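Local coordinates for uncharacterized protein PA2218 (Pseudomonas aeruginosa, PDB 2HDW), which is uncharacterised but adopts the alpha/beta hydrolase fold and probably acts as a hydrolase on a substrate not yet identified, at residues A[207-212]-A[320-325]; A[224-229]-A[291-296]. All coordinates share one frame; numbering follows the deposited sequence.

Interaction 1 of 2, residues A[207-212]-A[320-325]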
ATOM      1  N   THR A 207       5.256  -7.088  -8.556  1.00  9.31           N
ATOM      2  CA  THR A 207       6.339  -7.655  -9.359  1.00  9.53           C
ATOM      3  C   THR A 207       5.730  -8.529 -10.450  1.00 11.35           C
ATOM      4  O   THR A 207       6.220  -8.567 -11.583  1.00 10.04           O
ATOM      5  CB  THR A 207       7.349  -8.497  -8.513  1.00 10.27           C
ATOM      6  OG1 THR A 207       6.700  -9.653  -7.960  1.00  8.89           O
ATOM      7  CG2 THR A 207       7.935  -7.649  -7.396  1.00  8.49           C
ATOM      8  N   ARG A 208       4.641  -9.213 -10.115  1.00 11.60           N
ATOM      9  CA  ARG A 208       3.971 -10.062 -11.093  1.00 11.96           C
ATOM     10  C   ARG A 208       3.319  -9.220 -12.191  1.00 12.24           C
ATOM     11  O   ARG A 208       3.472  -9.515 -13.374  1.00 10.96           O
ATOM     12  CB  ARG A 208       2.901 -10.925 -10.418  1.00 12.83           C
ATOM     13  CG  ARG A 208       2.080 -11.764 -11.390  1.00 15.43           C
ATOM     14  CD  ARG A 208       0.950 -12.498 -10.677  1.00 16.48           C
ATOM     15  NE  ARG A 208       1.432 -13.651  -9.919  1.00 20.71           N
ATOM     16  CZ  ARG A 208       1.692 -14.842 -10.454  1.00 21.25           C
ATOM     17  NH1 ARG A 208       1.509 -15.045 -11.754  1.00 18.63           N
ATOM     18  NH2 ARG A 208       2.150 -15.823  -9.690  1.00 20.68           N
ATOM     19  N   VAL A 209       2.607  -8.162 -11.812  1.00 11.70           N
ATOM     20  CA  VAL A 209       1.934  -7.349 -12.819  1.00 12.09           C
ATOM     21  C   VAL A 209       2.905  -6.626 -13.751  1.00 12.80           C
ATOM     22  O   VAL A 209       2.634  -6.487 -14.943  1.00 10.58           O
ATOM     23  CB  VAL A 209       0.961  -6.323 -12.177  1.00 13.65           C
ATOM     24  CG1 VAL A 209       1.721  -5.182 -11.521  1.00 12.53           C
ATOM     25  CG2 VAL A 209       0.016  -5.792 -13.238  1.00 18.46           C
ATOM     26  N   MET A 210       4.039  -6.173 -13.224  1.00 11.67           N
ATOM     27  CA  MET A 210       5.007  -5.488 -14.072  1.00 12.75           C
ATOM     28  C   MET A 210       5.810  -6.457 -14.936  1.00 14.43           C
ATOM     29  O   MET A 210       6.285  -6.095 -16.021  1.00 12.80           O
ATOM     30  CB  MET A 210       5.948  -4.625 -13.229  1.00 10.70           C
ATOM     31  CG  MET A 210       5.320  -3.289 -12.856  1.00 13.38           C
ATOM     32  SD  MET A 210       6.472  -2.027 -12.345  1.00  8.33           S
ATOM     33  CE  MET A 210       6.004  -1.836 -10.675  1.00 15.15           C
ATOM     34  N   SER A 211       5.949  -7.690 -14.462  1.00 14.12           N
ATOM     35  CA  SER A 211       6.695  -8.702 -15.199  1.00 14.86           C
ATOM     36  C   SER A 211       5.845  -9.445 -16.230  1.00 16.04           C
ATOM     37  O   SER A 211       6.305  -9.697 -17.350  1.00 16.47           O
ATOM     38  CB  SER A 211       7.310  -9.711 -14.227  1.00 14.40           C
ATOM     39  OG  SER A 211       8.249  -9.080 -13.375  1.00 15.68           O
ATOM     40  N   LYS A 212       4.608  -9.782 -15.864  1.00 15.26           N
ATOM     41  CA  LYS A 212       3.716 -10.529 -16.755  1.00 16.36           C
ATOM     42  C   LYS A 212       2.471  -9.786 -17.250  1.00 16.34           C
ATOM     43  O   LYS A 212       1.690 -10.342 -18.026  1.00 16.06           O
ATOM     44  CB  LYS A 212       3.258 -11.818 -16.065  1.00 17.51           C
ATOM     45  CG  LYS A 212       4.383 -12.713 -15.564  1.00 19.54           C
ATOM     46  CD  LYS A 212       3.818 -13.925 -14.832  1.00 21.85           C
ATOM     47  CE  LYS A 212       4.919 -14.888 -14.409  1.00 22.68           C
ATOM     48  NZ  LYS A 212       4.374 -16.045 -13.633  1.00 26.27           N
ATOM     49  N   ARG A 320      -8.973  -9.829  -8.775  1.00 12.13           N
ATOM     50  CA  ARG A 320      -9.238 -10.888  -7.812  1.00 11.86           C
ATOM     51  C   ARG A 320      -8.256 -12.045  -7.898  1.00 11.55           C
ATOM     52  O   ARG A 320      -7.927 -12.664  -6.884  1.00 11.56           O
ATOM     53  CB  ARG A 320     -10.659 -11.427  -7.967  1.00 12.52           C
ATOM     54  CG  ARG A 320     -11.046 -12.406  -6.864  1.00 16.99           C
ATOM     55  CD  ARG A 320     -12.456 -12.941  -7.045  1.00 21.40           C
ATOM     56  NE  ARG A 320     -12.569 -13.750  -8.252  1.00 26.48           N
ATOM     57  CZ  ARG A 320     -13.699 -14.302  -8.683  1.00 30.85           C
ATOM     58  NH1 ARG A 320     -14.826 -14.133  -7.998  1.00 28.04           N
ATOM     59  NH2 ARG A 320     -13.700 -15.025  -9.801  1.00 31.35           N
ATOM     60  N   TYR A 321      -7.775 -12.338  -9.101  1.00  9.67           N
ATOM     61  CA  TYR A 321      -6.856 -13.453  -9.263  1.00 10.48           C
ATOM     62  C   TYR A 321      -5.558 -13.312  -8.464  1.00  9.43           C
ATOM     63  O   TYR A 321      -4.965 -14.318  -8.072  1.00  9.84           O
ATOM     64  CB  TYR A 321      -6.555 -13.688 -10.746  1.00 10.49           C
ATOM     65  CG  TYR A 321      -5.597 -12.713 -11.383  1.00  9.98           C
ATOM     66  CD1 TYR A 321      -4.235 -13.000 -11.460  1.00 11.50           C
ATOM     67  CD2 TYR A 321      -6.060 -11.539 -11.976  1.00 10.15           C
ATOM     68  CE1 TYR A 321      -3.357 -12.150 -12.122  1.00 13.32           C
ATOM     69  CE2 TYR A 321      -5.192 -10.680 -12.639  1.00 13.68           C
ATOM     70  CZ  TYR A 321      -3.843 -10.995 -12.710  1.00 13.65           C
ATOM     71  OH  TYR A 321      -2.983 -10.162 -13.373  1.00 17.40           O
ATOM     72  N   PHE A 322      -5.115 -12.081  -8.210  1.00  9.49           N
ATOM     73  CA  PHE A 322      -3.888 -11.889  -7.429  1.00 10.16           C
ATOM     74  C   PHE A 322      -4.013 -12.517  -6.041  1.00  9.06           C
ATOM     75  O   PHE A 322      -3.082 -13.166  -5.558  1.00 11.30           O
ATOM     76  CB  PHE A 322      -3.555 -10.402  -7.278  1.00 10.48           C
ATOM     77  CG  PHE A 322      -3.034  -9.761  -8.537  1.00 10.22           C
ATOM     78  CD1 PHE A 322      -1.875 -10.232  -9.145  1.00 12.80           C
ATOM     79  CD2 PHE A 322      -3.696  -8.678  -9.106  1.00 13.02           C
ATOM     80  CE1 PHE A 322      -1.377  -9.631 -10.306  1.00 13.18           C
ATOM     81  CE2 PHE A 322      -3.208  -8.067 -10.268  1.00 13.66           C
ATOM     82  CZ  PHE A 322      -2.044  -8.548 -10.867  1.00 12.95           C
ATOM     83  N   SER A 323      -5.158 -12.316  -5.397  1.00  8.91           N
ATOM     84  CA  SER A 323      -5.395 -12.879  -4.068  1.00  8.04           C
ATOM     85  C   SER A 323      -5.545 -14.396  -4.130  1.00  7.47           C
ATOM     86  O   SER A 323      -5.185 -15.106  -3.188  1.00  7.23           O
ATOM     87  CB  SER A 323      -6.655 -12.278  -3.449  1.00  8.29           C
ATOM     88  OG  SER A 323      -6.478 -10.904  -3.193  1.00 13.40           O
ATOM     89  N   GLU A 324      -6.088 -14.890  -5.240  1.00  9.19           N
ATOM     90  CA  GLU A 324      -6.281 -16.324  -5.411  1.00 10.14           C
ATOM     91  C   GLU A 324      -4.926 -17.005  -5.544  1.00  9.33           C
ATOM     92  O   GLU A 324      -4.739 -18.121  -5.061  1.00  8.82           O
ATOM     93  CB  GLU A 324      -7.142 -16.594  -6.642  1.00 13.25           C
ATOM     94  CG  GLU A 324      -8.508 -15.949  -6.548  1.00 15.95           C
ATOM     95  CD  GLU A 324      -9.363 -16.197  -7.771  1.00 19.40           C
ATOM     96  OE1 GLU A 324      -8.833 -16.078  -8.893  1.00 21.39           O
ATOM     97  OE2 GLU A 324     -10.562 -16.504  -7.609  1.00 20.48           O
ATOM     98  N   THR A 325      -3.987 -16.321  -6.192  1.00  7.93           N
ATOM     99  CA  THR A 325      -2.633 -16.838  -6.367  1.00 10.43           C
ATOM    100  C   THR A 325      -1.930 -16.817  -5.007  1.00 10.85           C
ATOM    101  O   THR A 325      -1.322 -17.802  -4.596  1.00 10.32           O
ATOM    102  CB  THR A 325      -1.822 -15.975  -7.383  1.00 11.21           C
ATOM    103  OG1 THR A 325      -2.342 -16.174  -8.705  1.00 18.59           O
ATOM    104  CG2 THR A 325      -0.344 -16.360  -7.375  1.00 10.40           C
TER
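Arg-208 meets Phe-322 with its CD and Thr-325 with its guanidinium, so the methylene part faces the ring and the charged end the threonine methyl. Arg-208 CD sits at the edge of the Phe-322 ring, near the ring plane, 3.7 Å from Phe-322 CE1. Beyond CD the chain bends (chi3 -76°), which carries the guanidinium past the ring to Thr-325, where Arg-208 NH2 lies 3.4 Å from Thr-325 CG2. That approach is oblique, and no hydrogen bond accompanies it. Phe-322 is the buried member of the contact. Phe-322 CZ comes 4.0 Å from Val-209 CB, the valine side chain standing roughly perpendicular to that of the phenylalanine. Tyr-321 CZ stands 3.5 Å above one face of the Phe-322 ring, over its outer part. Tyr-204 stacks with Phe-322.

In the alpha/beta hydrolase fold, helix 320-329 is the crossover between the parallel strands 309-314 and 334-339, whereas helix 206-212 follows strand 197-201 and opens the long excursion of helices and loops from the sheet. The two helices keep well apart, with segment axes 12.1 Å from each other at closest and at 116°, and long side chains span the gap. Thr-325 presents CG2 to the arginine, while its OG1 makes a weak hydrogen bond back to Tyr-321 O.

Arg-208 also has a long, weak ion pair from NH1 to Asp-216, and its backbone N donates to Asp-205 OD1 at the start of the helix. Tyr-321 OH hydrogen-bonds to the backbone N of Asn-215, a second link to the chain just beyond helix 206-212, and Ser-323 OG bonds to His-313 ND1 of the central sheet.

Interaction 2 of 2, residues A[224-229]-A[291-296]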
ATOM      1  N   THR A 224      11.251  -8.895 -23.173  1.00 14.73           N
ATOM      2  CA  THR A 224      12.596  -8.585 -23.637  1.00 13.79           C
ATOM      3  C   THR A 224      12.614  -7.232 -24.341  1.00 13.89           C
ATOM      4  O   THR A 224      13.534  -6.435 -24.162  1.00 14.02           O
ATOM      5  CB  THR A 224      13.096  -9.676 -24.605  1.00 13.37           C
ATOM      6  OG1 THR A 224      13.124 -10.936 -23.920  1.00 11.49           O
ATOM      7  CG2 THR A 224      14.497  -9.347 -25.120  1.00 13.33           C
ATOM      8  N   ARG A 225      11.583  -6.980 -25.140  1.00 14.64           N
ATOM      9  CA  ARG A 225      11.455  -5.726 -25.872  1.00 14.73           C
ATOM     10  C   ARG A 225      11.371  -4.568 -24.872  1.00 13.33           C
ATOM     11  O   ARG A 225      12.016  -3.537 -25.048  1.00 13.43           O
ATOM     12  CB  ARG A 225      10.192  -5.776 -26.734  1.00 18.70           C
ATOM     13  CG  ARG A 225       9.949  -4.573 -27.624  1.00 23.52           C
ATOM     14  CD  ARG A 225       8.458  -4.479 -27.947  1.00 28.94           C
ATOM     15  NE  ARG A 225       7.907  -5.792 -28.286  1.00 33.25           N
ATOM     16  CZ  ARG A 225       6.647  -6.164 -28.067  1.00 33.32           C
ATOM     17  NH1 ARG A 225       5.787  -5.323 -27.504  1.00 34.65           N
ATOM     18  NH2 ARG A 225       6.247  -7.384 -28.402  1.00 35.35           N
ATOM     19  N   THR A 226      10.573  -4.746 -23.821  1.00 10.67           N
ATOM     20  CA  THR A 226      10.419  -3.715 -22.799  1.00  9.62           C
ATOM     21  C   THR A 226      11.748  -3.443 -22.092  1.00  9.25           C
ATOM     22  O   THR A 226      12.122  -2.291 -21.873  1.00  6.35           O
ATOM     23  CB  THR A 226       9.357  -4.130 -21.749  1.00 10.61           C
ATOM     24  OG1 THR A 226       8.080  -4.235 -22.387  1.00 11.78           O
ATOM     25  CG2 THR A 226       9.267  -3.094 -20.624  1.00 10.72           C
ATOM     26  N   LEU A 227      12.465  -4.507 -21.740  1.00  8.84           N
ATOM     27  CA  LEU A 227      13.748  -4.360 -21.068  1.00  9.46           C
ATOM     28  C   LEU A 227      14.762  -3.652 -21.966  1.00 10.46           C
ATOM     29  O   LEU A 227      15.535  -2.805 -21.504  1.00 11.24           O
ATOM     30  CB  LEU A 227      14.270  -5.732 -20.641  1.00 11.18           C
ATOM     31  CG  LEU A 227      13.432  -6.402 -19.549  1.00 11.71           C
ATOM     32  CD1 LEU A 227      13.977  -7.800 -19.269  1.00  9.80           C
ATOM     33  CD2 LEU A 227      13.450  -5.539 -18.279  1.00 10.22           C
ATOM     34  N   GLU A 228      14.753  -3.983 -23.255  1.00 10.41           N
ATOM     35  CA  GLU A 228      15.669  -3.343 -24.183  1.00 12.67           C
ATOM     36  C   GLU A 228      15.397  -1.846 -24.201  1.00 12.93           C
ATOM     37  O   GLU A 228      16.328  -1.042 -24.199  1.00 13.94           O
ATOM     38  CB  GLU A 228      15.506  -3.920 -25.593  1.00 13.92           C
ATOM     39  CG  GLU A 228      15.892  -5.386 -25.696  1.00 17.88           C
ATOM     40  CD  GLU A 228      15.701  -5.946 -27.091  1.00 18.89           C
ATOM     41  OE1 GLU A 228      14.841  -5.418 -27.830  1.00 16.59           O
ATOM     42  OE2 GLU A 228      16.401  -6.922 -27.441  1.00 18.61           O
ATOM     43  N   GLN A 229      14.118  -1.478 -24.211  1.00 12.62           N
ATOM     44  CA  GLN A 229      13.718  -0.074 -24.221  1.00 14.45           C
ATOM     45  C   GLN A 229      14.146   0.623 -22.935  1.00 14.04           C
ATOM     46  O   GLN A 229      14.585   1.769 -22.960  1.00 12.55           O
ATOM     47  CB  GLN A 229      12.197   0.048 -24.372  1.00 17.82           C
ATOM     48  CG  GLN A 229      11.642  -0.498 -25.672  1.00 24.73           C
ATOM     49  CD  GLN A 229      10.125  -0.430 -25.724  1.00 28.12           C
ATOM     50  OE1 GLN A 229       9.431  -1.104 -24.959  1.00 30.98           O
ATOM     51  NE2 GLN A 229       9.601   0.393 -26.626  1.00 31.10           N
ATOM     52  N   SER A 291      13.447  -2.886 -11.233  1.00  8.80           N
ATOM     53  CA  SER A 291      13.586  -3.688 -10.017  1.00 10.03           C
ATOM     54  C   SER A 291      12.452  -4.697  -9.883  1.00 10.80           C
ATOM     55  O   SER A 291      12.693  -5.876  -9.622  1.00 10.48           O
ATOM     56  CB  SER A 291      13.641  -2.792  -8.771  1.00  8.35           C
ATOM     57  OG  SER A 291      12.473  -2.001  -8.655  1.00 13.20           O
ATOM     58  N   PHE A 292      11.217  -4.228 -10.070  1.00  9.78           N
ATOM     59  CA  PHE A 292      10.033  -5.081  -9.971  1.00 11.11           C
ATOM     60  C   PHE A 292      10.035  -6.236 -10.965  1.00  9.57           C
ATOM     61  O   PHE A 292       9.589  -7.340 -10.647  1.00 10.78           O
ATOM     62  CB  PHE A 292       8.766  -4.239 -10.174  1.00  8.85           C
ATOM     63  CG  PHE A 292       8.472  -3.314  -9.029  1.00  9.23           C
ATOM     64  CD1 PHE A 292       7.730  -3.756  -7.934  1.00  7.24           C
ATOM     65  CD2 PHE A 292       8.952  -2.004  -9.034  1.00  7.90           C
ATOM     66  CE1 PHE A 292       7.469  -2.908  -6.856  1.00  8.02           C
ATOM     67  CE2 PHE A 292       8.700  -1.148  -7.964  1.00  6.55           C
ATOM     68  CZ  PHE A 292       7.955  -1.603  -6.872  1.00  8.17           C
ATOM     69  N   MET A 293      10.539  -5.981 -12.166  1.00  9.06           N
ATOM     70  CA  MET A 293      10.579  -7.002 -13.208  1.00  9.53           C
ATOM     71  C   MET A 293      11.674  -8.039 -12.954  1.00  9.66           C
ATOM     72  O   MET A 293      11.699  -9.095 -13.597  1.00 10.03           O
ATOM     73  CB  MET A 293      10.813  -6.343 -14.587  1.00  7.95           C
ATOM     74  CG  MET A 293       9.701  -5.388 -15.063  1.00  9.38           C
ATOM     75  SD  MET A 293       9.994  -4.651 -16.726  1.00  1.11           S
ATOM     76  CE  MET A 293       9.487  -5.975 -17.735  1.00 11.60           C
ATOM     77  N   ASN A 294      12.552  -7.760 -11.996  1.00  9.50           N
ATOM     78  CA  ASN A 294      13.690  -8.641 -11.724  1.00  9.54           C
ATOM     79  C   ASN A 294      13.809  -9.208 -10.302  1.00 10.36           C
ATOM     80  O   ASN A 294      14.641 -10.087 -10.051  1.00  8.79           O
ATOM     81  CB  ASN A 294      14.970  -7.872 -12.081  1.00 10.30           C
ATOM     82  CG  ASN A 294      16.183  -8.769 -12.225  1.00 10.90           C
ATOM     83  OD1 ASN A 294      16.115  -9.834 -12.835  1.00  9.84           O
ATOM     84  ND2 ASN A 294      17.309  -8.326 -11.680  1.00 11.99           N
ATOM     85  N   MET A 295      12.973  -8.730  -9.386  1.00 10.29           N
ATOM     86  CA  MET A 295      13.033  -9.182  -7.993  1.00 11.91           C
ATOM     87  C   MET A 295      11.644  -9.499  -7.437  1.00 11.03           C
ATOM     88  O   MET A 295      10.974  -8.631  -6.875  1.00 10.60           O
ATOM     89  CB  MET A 295      13.691  -8.100  -7.133  1.00  9.72           C
ATOM     90  CG  MET A 295      14.829  -8.614  -6.262  1.00 18.78           C
ATOM     91  SD  MET A 295      16.244  -9.168  -7.230  1.00  1.11           S
ATOM     92  CE  MET A 295      17.370  -7.839  -6.902  1.00 17.27           C
ATOM     93  N   PRO A 296      11.196 -10.755  -7.580  1.00 11.81           N
ATOM     94  CA  PRO A 296       9.871 -11.101  -7.068  1.00 11.30           C
ATOM     95  C   PRO A 296       9.730 -11.053  -5.554  1.00 11.05           C
ATOM     96  O   PRO A 296      10.700 -11.226  -4.808  1.00  7.45           O
ATOM     97  CB  PRO A 296       9.637 -12.503  -7.630  1.00 11.61           C
ATOM     98  CG  PRO A 296      11.011 -13.059  -7.735  1.00 14.56           C
ATOM     99  CD  PRO A 296      11.809 -11.902  -8.275  1.00 10.81           C
TER
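Met-293 points its thioether at Thr-226 and Leu-227, consecutive residues of helix 220-240. Met-293 SD lies 3.9 Å from Leu-227 CD2, and Met-293 CE lies 4.0 Å from that same methyl. Met-293 CE also comes 4.1 Å from Thr-226 CG2. The methionine and leucine chains lie alongside with their ends running opposite ways, and the threonine stands across the methionine. The Met-293 chain runs extended through SD and then turns at chi3 (80°), bringing CE within contact of both methyls. The contact is apolar, at ordinary van der Waals distances, with no hydrogen bond between the segments' residues.

Thr-226 turns its hydroxyl back to its own helix, where OG1 hydrogen-bonds to Gln-222 O, leaving CG2 for the methionine. Met-293 is positioned from its backbone: its carbonyl oxygen accepts from Arg-223 NH2, one turn back from Leu-227. Next to it, buried Phe-292 packs among Met-206, Thr-207 and Met-210 of helix 206-212 and meets the ring of Phe-105. The contact thus joins two parts of the insertion between strands 197-201 and 309-314, consistent with the cap regions of alpha/beta hydrolases.

Overall arrangement
Helix 206-212 connects the two contacts, whose centres lie 15 Å apart. One side of it reaches segment 320-325 in interaction 1; other residues pack on segment 291-296 of interaction 2. There Met-210 CE comes 3.3 Å from Phe-292 CG, and Thr-207 CB 3.3 Å from Phe-292 O. Both contacts lie on the same side of the chain's centre, interaction 1 about 15 Å from it and interaction 2 about 22 Å. In sequence, interaction 2 falls wholly between the segments of interaction 1. Interaction 1 ties the insertion to the sheet's crossover helix; interaction 2 joins parts of the insertion. No catalytic residue has been assigned in this protein, so neither contact can be placed relative to an active site.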